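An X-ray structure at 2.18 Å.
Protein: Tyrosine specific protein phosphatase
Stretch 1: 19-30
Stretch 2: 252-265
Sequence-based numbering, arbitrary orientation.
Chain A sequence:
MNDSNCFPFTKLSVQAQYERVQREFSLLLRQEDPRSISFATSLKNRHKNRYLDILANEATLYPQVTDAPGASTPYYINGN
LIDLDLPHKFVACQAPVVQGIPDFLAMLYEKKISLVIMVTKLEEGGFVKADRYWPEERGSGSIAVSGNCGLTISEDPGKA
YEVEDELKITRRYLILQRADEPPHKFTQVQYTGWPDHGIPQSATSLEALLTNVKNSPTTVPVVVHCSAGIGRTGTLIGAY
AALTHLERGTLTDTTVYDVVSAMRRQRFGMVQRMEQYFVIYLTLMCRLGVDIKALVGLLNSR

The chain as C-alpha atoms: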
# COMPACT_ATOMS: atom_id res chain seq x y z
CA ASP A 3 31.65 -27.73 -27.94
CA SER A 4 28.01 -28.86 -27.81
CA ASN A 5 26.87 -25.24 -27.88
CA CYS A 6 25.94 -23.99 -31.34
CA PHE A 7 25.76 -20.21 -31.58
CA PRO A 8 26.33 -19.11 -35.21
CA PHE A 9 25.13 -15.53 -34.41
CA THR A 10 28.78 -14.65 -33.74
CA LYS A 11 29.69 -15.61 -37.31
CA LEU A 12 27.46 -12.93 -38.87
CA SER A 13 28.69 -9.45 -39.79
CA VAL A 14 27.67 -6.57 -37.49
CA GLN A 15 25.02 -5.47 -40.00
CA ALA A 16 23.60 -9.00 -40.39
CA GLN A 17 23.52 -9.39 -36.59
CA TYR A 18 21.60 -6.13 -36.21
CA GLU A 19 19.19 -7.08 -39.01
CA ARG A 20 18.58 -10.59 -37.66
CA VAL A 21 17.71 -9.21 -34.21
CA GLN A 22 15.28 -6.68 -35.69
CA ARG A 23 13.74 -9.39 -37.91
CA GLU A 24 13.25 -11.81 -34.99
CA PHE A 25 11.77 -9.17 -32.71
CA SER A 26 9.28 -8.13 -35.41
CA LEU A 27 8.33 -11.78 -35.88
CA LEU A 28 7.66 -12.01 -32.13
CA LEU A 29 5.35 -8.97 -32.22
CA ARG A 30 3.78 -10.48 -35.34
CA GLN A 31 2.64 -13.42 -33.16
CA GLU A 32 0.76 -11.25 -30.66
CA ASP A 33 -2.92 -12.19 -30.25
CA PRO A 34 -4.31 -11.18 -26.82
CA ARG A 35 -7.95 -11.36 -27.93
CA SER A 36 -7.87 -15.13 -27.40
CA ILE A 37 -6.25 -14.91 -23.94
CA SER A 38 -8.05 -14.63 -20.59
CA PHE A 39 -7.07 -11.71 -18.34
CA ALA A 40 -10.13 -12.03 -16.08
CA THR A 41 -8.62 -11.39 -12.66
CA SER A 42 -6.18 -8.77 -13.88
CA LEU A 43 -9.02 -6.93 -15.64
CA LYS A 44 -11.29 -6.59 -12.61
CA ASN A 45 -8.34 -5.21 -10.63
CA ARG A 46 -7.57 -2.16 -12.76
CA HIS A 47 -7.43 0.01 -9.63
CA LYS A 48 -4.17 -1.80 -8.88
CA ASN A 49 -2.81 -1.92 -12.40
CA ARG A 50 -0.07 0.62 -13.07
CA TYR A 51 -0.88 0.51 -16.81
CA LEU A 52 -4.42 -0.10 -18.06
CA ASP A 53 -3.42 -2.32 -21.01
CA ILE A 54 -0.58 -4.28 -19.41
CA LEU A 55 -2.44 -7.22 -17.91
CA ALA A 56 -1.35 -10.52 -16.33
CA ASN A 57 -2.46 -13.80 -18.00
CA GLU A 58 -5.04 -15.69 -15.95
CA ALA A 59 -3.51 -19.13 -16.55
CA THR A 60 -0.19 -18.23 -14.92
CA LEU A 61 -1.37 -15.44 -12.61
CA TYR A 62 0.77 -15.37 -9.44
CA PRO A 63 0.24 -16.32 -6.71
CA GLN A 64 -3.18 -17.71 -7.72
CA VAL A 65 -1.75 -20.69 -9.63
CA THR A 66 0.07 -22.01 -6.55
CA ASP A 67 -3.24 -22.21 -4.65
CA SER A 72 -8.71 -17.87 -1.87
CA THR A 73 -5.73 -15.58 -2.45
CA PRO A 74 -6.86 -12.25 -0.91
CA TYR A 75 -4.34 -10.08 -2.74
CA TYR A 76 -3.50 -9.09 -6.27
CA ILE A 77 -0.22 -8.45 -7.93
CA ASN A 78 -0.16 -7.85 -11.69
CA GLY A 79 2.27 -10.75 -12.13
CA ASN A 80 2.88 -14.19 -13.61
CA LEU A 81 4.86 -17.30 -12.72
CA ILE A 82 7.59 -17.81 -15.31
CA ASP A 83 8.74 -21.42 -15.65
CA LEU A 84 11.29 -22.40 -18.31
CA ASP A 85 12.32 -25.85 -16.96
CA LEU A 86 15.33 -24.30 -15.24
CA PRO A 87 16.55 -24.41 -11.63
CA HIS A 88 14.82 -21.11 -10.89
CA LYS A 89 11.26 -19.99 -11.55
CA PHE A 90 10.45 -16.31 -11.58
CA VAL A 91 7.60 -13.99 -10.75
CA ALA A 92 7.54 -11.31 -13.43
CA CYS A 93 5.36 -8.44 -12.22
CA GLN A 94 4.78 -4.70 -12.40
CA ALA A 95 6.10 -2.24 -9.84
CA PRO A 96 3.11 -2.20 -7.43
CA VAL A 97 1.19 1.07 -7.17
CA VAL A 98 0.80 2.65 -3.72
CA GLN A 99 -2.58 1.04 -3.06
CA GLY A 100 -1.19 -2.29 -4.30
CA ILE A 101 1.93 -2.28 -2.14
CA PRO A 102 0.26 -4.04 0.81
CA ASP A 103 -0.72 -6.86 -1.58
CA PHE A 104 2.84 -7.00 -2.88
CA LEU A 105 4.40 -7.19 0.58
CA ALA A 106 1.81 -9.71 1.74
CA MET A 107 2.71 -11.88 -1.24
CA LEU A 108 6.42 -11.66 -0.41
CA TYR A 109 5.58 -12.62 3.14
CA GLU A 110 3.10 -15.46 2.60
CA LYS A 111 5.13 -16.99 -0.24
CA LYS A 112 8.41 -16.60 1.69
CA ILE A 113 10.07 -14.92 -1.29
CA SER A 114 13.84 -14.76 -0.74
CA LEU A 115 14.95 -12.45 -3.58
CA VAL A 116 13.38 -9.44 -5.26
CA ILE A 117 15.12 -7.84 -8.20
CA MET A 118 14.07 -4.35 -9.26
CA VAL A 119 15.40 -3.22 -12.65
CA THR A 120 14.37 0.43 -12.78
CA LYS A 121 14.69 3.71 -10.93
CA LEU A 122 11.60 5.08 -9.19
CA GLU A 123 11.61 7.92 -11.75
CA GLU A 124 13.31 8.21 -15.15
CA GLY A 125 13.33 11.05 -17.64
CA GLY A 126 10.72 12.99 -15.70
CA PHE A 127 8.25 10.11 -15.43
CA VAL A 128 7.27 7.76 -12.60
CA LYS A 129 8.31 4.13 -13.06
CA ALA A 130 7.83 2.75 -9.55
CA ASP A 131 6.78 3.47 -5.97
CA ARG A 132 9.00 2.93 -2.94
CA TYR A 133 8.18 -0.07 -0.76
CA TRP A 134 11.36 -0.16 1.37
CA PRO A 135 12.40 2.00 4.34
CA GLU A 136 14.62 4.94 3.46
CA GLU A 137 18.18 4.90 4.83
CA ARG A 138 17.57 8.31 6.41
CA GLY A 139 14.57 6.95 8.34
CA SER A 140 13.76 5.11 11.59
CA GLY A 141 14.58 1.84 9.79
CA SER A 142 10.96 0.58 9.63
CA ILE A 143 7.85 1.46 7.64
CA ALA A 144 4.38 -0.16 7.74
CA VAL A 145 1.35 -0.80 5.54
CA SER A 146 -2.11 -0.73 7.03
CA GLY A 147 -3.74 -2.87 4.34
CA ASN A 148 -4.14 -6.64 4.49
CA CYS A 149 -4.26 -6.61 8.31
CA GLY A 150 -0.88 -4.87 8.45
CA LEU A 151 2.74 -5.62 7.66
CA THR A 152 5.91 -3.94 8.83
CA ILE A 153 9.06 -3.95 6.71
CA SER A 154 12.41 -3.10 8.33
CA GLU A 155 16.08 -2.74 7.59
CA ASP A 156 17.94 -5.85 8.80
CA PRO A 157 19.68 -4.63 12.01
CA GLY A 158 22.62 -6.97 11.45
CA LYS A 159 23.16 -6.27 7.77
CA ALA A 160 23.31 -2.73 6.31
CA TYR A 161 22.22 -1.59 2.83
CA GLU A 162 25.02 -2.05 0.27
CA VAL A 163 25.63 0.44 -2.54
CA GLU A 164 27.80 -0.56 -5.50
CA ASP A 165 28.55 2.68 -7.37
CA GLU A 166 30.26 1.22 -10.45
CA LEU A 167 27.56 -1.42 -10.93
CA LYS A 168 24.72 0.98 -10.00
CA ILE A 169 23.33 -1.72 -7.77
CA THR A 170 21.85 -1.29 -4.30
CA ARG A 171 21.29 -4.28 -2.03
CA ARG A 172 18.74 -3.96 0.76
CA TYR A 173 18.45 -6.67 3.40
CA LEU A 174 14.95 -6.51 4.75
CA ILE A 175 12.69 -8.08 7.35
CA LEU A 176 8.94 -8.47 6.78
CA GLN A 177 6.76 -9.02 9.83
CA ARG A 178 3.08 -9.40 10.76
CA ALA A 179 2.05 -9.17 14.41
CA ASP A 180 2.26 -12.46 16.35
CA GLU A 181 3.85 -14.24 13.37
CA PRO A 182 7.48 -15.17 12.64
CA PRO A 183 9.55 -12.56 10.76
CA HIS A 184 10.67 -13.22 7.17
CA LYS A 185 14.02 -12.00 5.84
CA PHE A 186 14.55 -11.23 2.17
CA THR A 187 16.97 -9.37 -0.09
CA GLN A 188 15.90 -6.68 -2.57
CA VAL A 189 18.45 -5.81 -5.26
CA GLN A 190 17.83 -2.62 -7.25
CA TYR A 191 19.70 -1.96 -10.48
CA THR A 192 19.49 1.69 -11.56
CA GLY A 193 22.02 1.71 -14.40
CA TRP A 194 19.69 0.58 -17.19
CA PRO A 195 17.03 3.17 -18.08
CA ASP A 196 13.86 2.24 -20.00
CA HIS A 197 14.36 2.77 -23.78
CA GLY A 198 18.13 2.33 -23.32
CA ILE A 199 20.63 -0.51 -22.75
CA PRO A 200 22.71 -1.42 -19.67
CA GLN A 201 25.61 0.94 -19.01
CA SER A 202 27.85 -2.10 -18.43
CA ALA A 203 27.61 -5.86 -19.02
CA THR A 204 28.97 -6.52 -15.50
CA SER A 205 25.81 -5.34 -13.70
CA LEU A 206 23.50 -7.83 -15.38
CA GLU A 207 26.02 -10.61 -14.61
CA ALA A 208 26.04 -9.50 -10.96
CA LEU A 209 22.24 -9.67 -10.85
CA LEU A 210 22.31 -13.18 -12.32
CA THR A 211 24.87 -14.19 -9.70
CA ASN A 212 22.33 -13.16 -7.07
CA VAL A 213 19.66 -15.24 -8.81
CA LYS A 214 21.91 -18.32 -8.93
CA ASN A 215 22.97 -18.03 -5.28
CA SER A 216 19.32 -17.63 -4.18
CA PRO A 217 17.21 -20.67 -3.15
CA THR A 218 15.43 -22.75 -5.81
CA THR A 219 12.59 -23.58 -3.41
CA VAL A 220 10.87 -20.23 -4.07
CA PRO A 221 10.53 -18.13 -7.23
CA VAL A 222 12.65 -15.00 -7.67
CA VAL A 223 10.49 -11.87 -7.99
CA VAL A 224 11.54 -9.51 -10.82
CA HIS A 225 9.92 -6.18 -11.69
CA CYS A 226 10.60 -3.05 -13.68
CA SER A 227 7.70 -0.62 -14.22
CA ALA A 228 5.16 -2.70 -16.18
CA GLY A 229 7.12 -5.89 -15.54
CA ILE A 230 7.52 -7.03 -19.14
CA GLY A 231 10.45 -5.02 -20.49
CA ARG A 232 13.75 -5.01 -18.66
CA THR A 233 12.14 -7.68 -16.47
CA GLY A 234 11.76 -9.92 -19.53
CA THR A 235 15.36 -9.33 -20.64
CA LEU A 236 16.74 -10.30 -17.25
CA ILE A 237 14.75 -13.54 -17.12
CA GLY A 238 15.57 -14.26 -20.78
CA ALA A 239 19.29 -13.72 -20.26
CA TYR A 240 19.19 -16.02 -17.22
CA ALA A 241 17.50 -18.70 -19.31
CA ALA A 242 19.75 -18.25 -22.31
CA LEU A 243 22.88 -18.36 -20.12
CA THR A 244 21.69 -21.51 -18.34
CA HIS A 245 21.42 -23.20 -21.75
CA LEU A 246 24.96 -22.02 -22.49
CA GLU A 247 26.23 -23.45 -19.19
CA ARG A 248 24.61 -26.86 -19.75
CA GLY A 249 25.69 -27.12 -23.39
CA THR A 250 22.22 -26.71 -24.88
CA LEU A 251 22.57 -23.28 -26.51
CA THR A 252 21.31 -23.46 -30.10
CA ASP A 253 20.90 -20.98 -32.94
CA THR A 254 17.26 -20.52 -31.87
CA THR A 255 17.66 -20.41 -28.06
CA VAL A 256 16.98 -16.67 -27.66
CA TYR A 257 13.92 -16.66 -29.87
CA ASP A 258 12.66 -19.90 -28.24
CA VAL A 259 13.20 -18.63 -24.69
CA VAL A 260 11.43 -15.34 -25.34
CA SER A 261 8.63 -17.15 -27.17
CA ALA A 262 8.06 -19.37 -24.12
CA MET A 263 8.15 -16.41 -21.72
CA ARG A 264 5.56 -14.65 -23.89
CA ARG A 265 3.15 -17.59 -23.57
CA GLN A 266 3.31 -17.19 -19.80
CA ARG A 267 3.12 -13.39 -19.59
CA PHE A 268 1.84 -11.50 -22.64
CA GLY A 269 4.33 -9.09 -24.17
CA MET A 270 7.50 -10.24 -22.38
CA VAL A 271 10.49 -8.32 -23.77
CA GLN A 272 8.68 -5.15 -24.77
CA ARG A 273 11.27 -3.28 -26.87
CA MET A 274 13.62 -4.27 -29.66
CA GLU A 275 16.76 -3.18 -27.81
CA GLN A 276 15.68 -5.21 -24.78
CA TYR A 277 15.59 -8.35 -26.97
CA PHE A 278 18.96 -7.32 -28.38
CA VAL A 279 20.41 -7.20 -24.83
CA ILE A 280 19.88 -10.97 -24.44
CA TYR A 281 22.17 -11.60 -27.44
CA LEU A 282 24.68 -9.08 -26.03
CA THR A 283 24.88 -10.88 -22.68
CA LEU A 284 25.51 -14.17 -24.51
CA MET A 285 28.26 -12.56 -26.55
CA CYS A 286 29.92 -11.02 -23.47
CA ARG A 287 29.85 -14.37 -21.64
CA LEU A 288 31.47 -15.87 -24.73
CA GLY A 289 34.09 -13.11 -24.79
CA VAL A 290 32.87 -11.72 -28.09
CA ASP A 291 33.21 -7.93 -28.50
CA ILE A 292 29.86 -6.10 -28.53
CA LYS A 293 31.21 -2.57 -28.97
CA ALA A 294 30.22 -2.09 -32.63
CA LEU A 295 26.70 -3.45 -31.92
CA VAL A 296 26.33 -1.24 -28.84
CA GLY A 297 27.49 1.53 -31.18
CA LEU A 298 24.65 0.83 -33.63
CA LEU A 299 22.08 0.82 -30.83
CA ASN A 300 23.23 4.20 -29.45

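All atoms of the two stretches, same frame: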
# COMPACT_ATOMS: atom_id res chain seq x y z
N GLU A 19 20.35 -6.79 -38.19
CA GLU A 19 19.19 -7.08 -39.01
C GLU A 19 18.44 -8.35 -38.58
O GLU A 19 17.22 -8.42 -38.66
CB GLU A 19 19.60 -7.20 -40.48
CG GLU A 19 19.95 -5.86 -41.11
CD GLU A 19 20.31 -5.98 -42.59
OE1 GLU A 19 20.16 -7.08 -43.16
OE2 GLU A 19 20.74 -4.95 -43.17
N ARG A 20 19.19 -9.37 -38.16
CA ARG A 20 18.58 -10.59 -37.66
C ARG A 20 17.81 -10.32 -36.36
O ARG A 20 16.69 -10.81 -36.18
CB ARG A 20 19.63 -11.68 -37.44
CG ARG A 20 19.09 -12.84 -36.62
CD ARG A 20 20.04 -14.01 -36.53
NE ARG A 20 19.70 -14.83 -35.36
CZ ARG A 20 20.25 -16.00 -35.06
NH1 ARG A 20 21.19 -16.52 -35.85
NH2 ARG A 20 19.87 -16.65 -33.97
N VAL A 21 18.40 -9.54 -35.45
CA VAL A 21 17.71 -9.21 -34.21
C VAL A 21 16.41 -8.46 -34.51
O VAL A 21 15.35 -8.85 -34.03
CB VAL A 21 18.57 -8.39 -33.22
CG1 VAL A 21 17.77 -8.09 -31.93
CG2 VAL A 21 19.83 -9.15 -32.86
N GLN A 22 16.49 -7.42 -35.33
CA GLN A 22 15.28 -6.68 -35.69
C GLN A 22 14.22 -7.60 -36.31
O GLN A 22 13.05 -7.55 -35.94
CB GLN A 22 15.61 -5.50 -36.62
CG GLN A 22 14.38 -4.69 -37.04
CD GLN A 22 13.67 -3.98 -35.87
OE1 GLN A 22 14.11 -2.92 -35.42
NE2 GLN A 22 12.58 -4.57 -35.38
N ARG A 23 14.65 -8.46 -37.24
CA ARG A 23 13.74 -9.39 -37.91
C ARG A 23 13.05 -10.34 -36.92
O ARG A 23 11.84 -10.56 -36.99
CB ARG A 23 14.52 -10.20 -38.94
CG ARG A 23 13.66 -11.04 -39.86
CD ARG A 23 14.54 -11.83 -40.83
NE ARG A 23 15.34 -12.82 -40.12
CZ ARG A 23 16.67 -12.85 -40.13
NH1 ARG A 23 17.37 -11.95 -40.82
NH2 ARG A 23 17.31 -13.80 -39.44
N GLU A 24 13.82 -10.91 -35.99
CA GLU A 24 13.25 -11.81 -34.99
C GLU A 24 12.29 -11.09 -34.05
O GLU A 24 11.23 -11.62 -33.72
CB GLU A 24 14.36 -12.46 -34.15
CG GLU A 24 15.07 -13.62 -34.87
CD GLU A 24 16.23 -14.17 -34.04
OE1 GLU A 24 16.39 -13.76 -32.85
OE2 GLU A 24 16.97 -15.02 -34.57
N PHE A 25 12.66 -9.90 -33.61
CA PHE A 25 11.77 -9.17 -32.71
C PHE A 25 10.44 -8.82 -33.40
O PHE A 25 9.38 -8.94 -32.78
CB PHE A 25 12.44 -7.92 -32.15
CG PHE A 25 11.60 -7.20 -31.15
CD1 PHE A 25 11.48 -7.67 -29.85
CD2 PHE A 25 10.90 -6.05 -31.51
CE1 PHE A 25 10.69 -7.01 -28.92
CE2 PHE A 25 10.11 -5.37 -30.58
CZ PHE A 25 10.01 -5.86 -29.28
N SER A 26 10.50 -8.42 -34.67
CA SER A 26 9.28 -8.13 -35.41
C SER A 26 8.41 -9.37 -35.56
O SER A 26 7.19 -9.31 -35.43
CB SER A 26 9.60 -7.54 -36.79
OG SER A 26 10.19 -6.26 -36.65
N LEU A 27 9.05 -10.51 -35.80
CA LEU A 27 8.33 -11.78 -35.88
C LEU A 27 7.64 -12.11 -34.55
O LEU A 27 6.51 -12.61 -34.53
CB LEU A 27 9.28 -12.89 -36.33
CG LEU A 27 8.73 -14.30 -36.49
CD1 LEU A 27 7.67 -14.35 -37.59
CD2 LEU A 27 9.88 -15.26 -36.79
N LEU A 28 8.30 -11.82 -33.44
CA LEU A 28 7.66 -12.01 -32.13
C LEU A 28 6.42 -11.14 -31.96
O LEU A 28 5.38 -11.62 -31.50
CB LEU A 28 8.64 -11.73 -30.99
CG LEU A 28 9.76 -12.73 -30.73
CD1 LEU A 28 10.80 -12.11 -29.81
CD2 LEU A 28 9.21 -14.01 -30.11
N LEU A 29 6.51 -9.86 -32.32
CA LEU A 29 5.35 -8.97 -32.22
C LEU A 29 4.26 -9.48 -33.15
O LEU A 29 3.08 -9.48 -32.80
CB LEU A 29 5.74 -7.55 -32.63
CG LEU A 29 6.78 -6.84 -31.77
CD1 LEU A 29 6.95 -5.41 -32.26
CD2 LEU A 29 6.33 -6.86 -30.32
N ARG A 30 4.68 -9.93 -34.33
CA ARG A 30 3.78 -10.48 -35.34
C ARG A 30 2.90 -11.61 -34.78
O ARG A 30 1.79 -11.83 -35.26
CB ARG A 30 4.61 -10.94 -36.55
CG ARG A 30 3.95 -11.90 -37.53
CD ARG A 30 3.07 -11.18 -38.53
NE ARG A 30 2.65 -12.07 -39.62
CZ ARG A 30 1.71 -13.00 -39.50
NH1 ARG A 30 1.10 -13.18 -38.33
NH2 ARG A 30 1.38 -13.76 -40.54
N THR A 252 21.43 -23.21 -28.66
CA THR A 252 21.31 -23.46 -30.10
C THR A 252 21.13 -22.14 -30.81
O THR A 252 21.02 -21.09 -30.17
CB THR A 252 20.12 -24.37 -30.45
OG1 THR A 252 18.90 -23.65 -30.23
CG2 THR A 252 20.14 -25.67 -29.60
N ASP A 253 21.06 -22.19 -32.14
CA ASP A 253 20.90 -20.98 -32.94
C ASP A 253 19.55 -20.30 -32.68
O ASP A 253 19.37 -19.12 -32.99
CB ASP A 253 21.08 -21.34 -34.43
CG ASP A 253 21.02 -20.13 -35.35
OD1 ASP A 253 21.52 -19.04 -34.98
OD2 ASP A 253 20.46 -20.28 -36.46
N THR A 254 18.61 -21.03 -32.08
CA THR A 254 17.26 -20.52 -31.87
C THR A 254 16.92 -20.29 -30.39
O THR A 254 15.80 -19.88 -30.07
CB THR A 254 16.20 -21.48 -32.46
OG1 THR A 254 16.27 -22.75 -31.79
CG2 THR A 254 16.42 -21.69 -33.95
N THR A 255 17.88 -20.54 -29.51
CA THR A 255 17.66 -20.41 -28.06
C THR A 255 17.02 -19.08 -27.62
O THR A 255 16.07 -19.09 -26.83
CB THR A 255 18.95 -20.61 -27.25
OG1 THR A 255 19.48 -21.91 -27.49
CG2 THR A 255 18.70 -20.45 -25.76
N VAL A 256 17.52 -17.95 -28.13
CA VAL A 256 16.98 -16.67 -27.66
C VAL A 256 15.54 -16.47 -28.09
O VAL A 256 14.68 -16.10 -27.28
CB VAL A 256 17.81 -15.45 -28.12
CG1 VAL A 256 17.27 -14.18 -27.46
CG2 VAL A 256 19.27 -15.63 -27.74
N TYR A 257 15.28 -16.71 -29.37
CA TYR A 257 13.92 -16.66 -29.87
C TYR A 257 13.03 -17.65 -29.09
O TYR A 257 11.95 -17.27 -28.63
CB TYR A 257 13.89 -16.97 -31.38
CG TYR A 257 12.53 -16.73 -31.98
CD1 TYR A 257 12.15 -15.45 -32.36
CD2 TYR A 257 11.62 -17.77 -32.16
CE1 TYR A 257 10.89 -15.21 -32.89
CE2 TYR A 257 10.37 -17.54 -32.70
CZ TYR A 257 10.01 -16.25 -33.06
OH TYR A 257 8.77 -16.00 -33.59
N ASP A 258 13.48 -18.89 -28.92
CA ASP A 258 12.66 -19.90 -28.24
C ASP A 258 12.34 -19.53 -26.78
O ASP A 258 11.20 -19.67 -26.32
CB ASP A 258 13.35 -21.26 -28.30
CG ASP A 258 13.39 -21.82 -29.71
OD1 ASP A 258 12.49 -21.49 -30.51
OD2 ASP A 258 14.32 -22.60 -30.01
N VAL A 259 13.35 -19.06 -26.07
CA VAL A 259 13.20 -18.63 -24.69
C VAL A 259 12.21 -17.48 -24.56
O VAL A 259 11.32 -17.51 -23.71
CB VAL A 259 14.56 -18.19 -24.11
CG1 VAL A 259 14.37 -17.25 -22.93
CG2 VAL A 259 15.36 -19.42 -23.69
N VAL A 260 12.35 -16.47 -25.41
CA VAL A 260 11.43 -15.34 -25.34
C VAL A 260 10.02 -15.77 -25.75
O VAL A 260 9.04 -15.34 -25.14
CB VAL A 260 11.95 -14.13 -26.16
CG1 VAL A 260 10.92 -13.00 -26.19
CG2 VAL A 260 13.24 -13.63 -25.53
N SER A 261 9.93 -16.66 -26.74
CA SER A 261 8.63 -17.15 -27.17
C SER A 261 7.91 -17.83 -26.01
O SER A 261 6.72 -17.61 -25.77
CB SER A 261 8.80 -18.10 -28.35
OG SER A 261 7.86 -17.80 -29.36
N ALA A 262 8.64 -18.65 -25.26
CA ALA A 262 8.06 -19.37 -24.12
C ALA A 262 7.71 -18.44 -22.95
O ALA A 262 6.74 -18.69 -22.22
CB ALA A 262 8.97 -20.49 -23.66
N MET A 263 8.49 -17.39 -22.75
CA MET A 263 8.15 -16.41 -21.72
C MET A 263 6.86 -15.70 -22.11
O MET A 263 5.99 -15.47 -21.27
CB MET A 263 9.27 -15.37 -21.56
CG MET A 263 10.52 -15.87 -20.87
SD MET A 263 11.63 -14.50 -20.46
CE MET A 263 11.84 -13.75 -22.09
N ARG A 264 6.74 -15.34 -23.38
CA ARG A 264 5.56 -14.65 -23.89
C ARG A 264 4.25 -15.43 -23.72
O ARG A 264 3.19 -14.84 -23.54
CB ARG A 264 5.76 -14.24 -25.35
CG ARG A 264 6.35 -12.86 -25.47
CD ARG A 264 6.81 -12.46 -26.87
NE ARG A 264 7.32 -11.09 -26.81
CZ ARG A 264 6.67 -10.03 -27.28
NH1 ARG A 264 5.50 -10.19 -27.89
NH2 ARG A 264 7.20 -8.81 -27.16
N ARG A 265 4.34 -16.76 -23.77
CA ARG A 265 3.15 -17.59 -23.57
C ARG A 265 2.71 -17.54 -22.12
O ARG A 265 1.56 -17.87 -21.80
CB ARG A 265 3.42 -19.05 -23.96
CG ARG A 265 3.52 -19.32 -25.45
CD ARG A 265 3.62 -20.83 -25.73
NE ARG A 265 4.95 -21.39 -25.44
CZ ARG A 265 5.95 -21.45 -26.33
NH1 ARG A 265 5.80 -20.98 -27.56
NH2 ARG A 265 7.11 -21.98 -25.97
O HOH W 1 16.65 -17.57 -33.92
O HOH W 2 4.65 -12.96 -29.51

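Leu-28 forms the apolar centre of the contact. Its side chain packs as a knob into a hole made by Tyr-257, Val-260, Ser-261 and Arg-264; the two helix axes, 24° apart in direction, approach to 11.1 Å. Leu-28 CD2 lies 3.5 Å from Tyr-257 CE1, and Leu-28 CD1 lies 3.7 Å from Val-260 CG1; both methyls lie within 4.5 Å of both residues. Leu-28 CB lies over one face of the Arg-264 guanidinium.

Tyr-257, with chi1 at t, points its CA-to-CB bond toward the first helix, and its ring contacts Glu-24, Leu-27 and Leu-28. Leu-27 CD2 approaches Tyr-257 CZ at 3.9 Å, while Glu-24 O sits near the ring plane at its edge, 3.7 Å from Tyr-257 CE1. Further along, Leu-29 CD2 comes within 3.8 Å of Arg-264 NH2, although the CA-to-CB bond of Leu-29 points away. A water donates to Leu-28 O (2.5 Å) and weakly accepts from Arg-264 NH1 (3.3 Å).

The polar edge centres on Arg-20, extended with chi1 to chi3 all t. Its NH1 forms a salt bridge with Asp-253 OD1 (2.7 Å, 152°); its NH2 adds a weak bond to Asp-253 O (2.7 Å, 127°). Arg-20 NE binds Glu-24 OE2 at 2.8 Å, and a second water donates to both Glu-24 OE2 (2.7 Å) and Asp-253 O (3.3 Å).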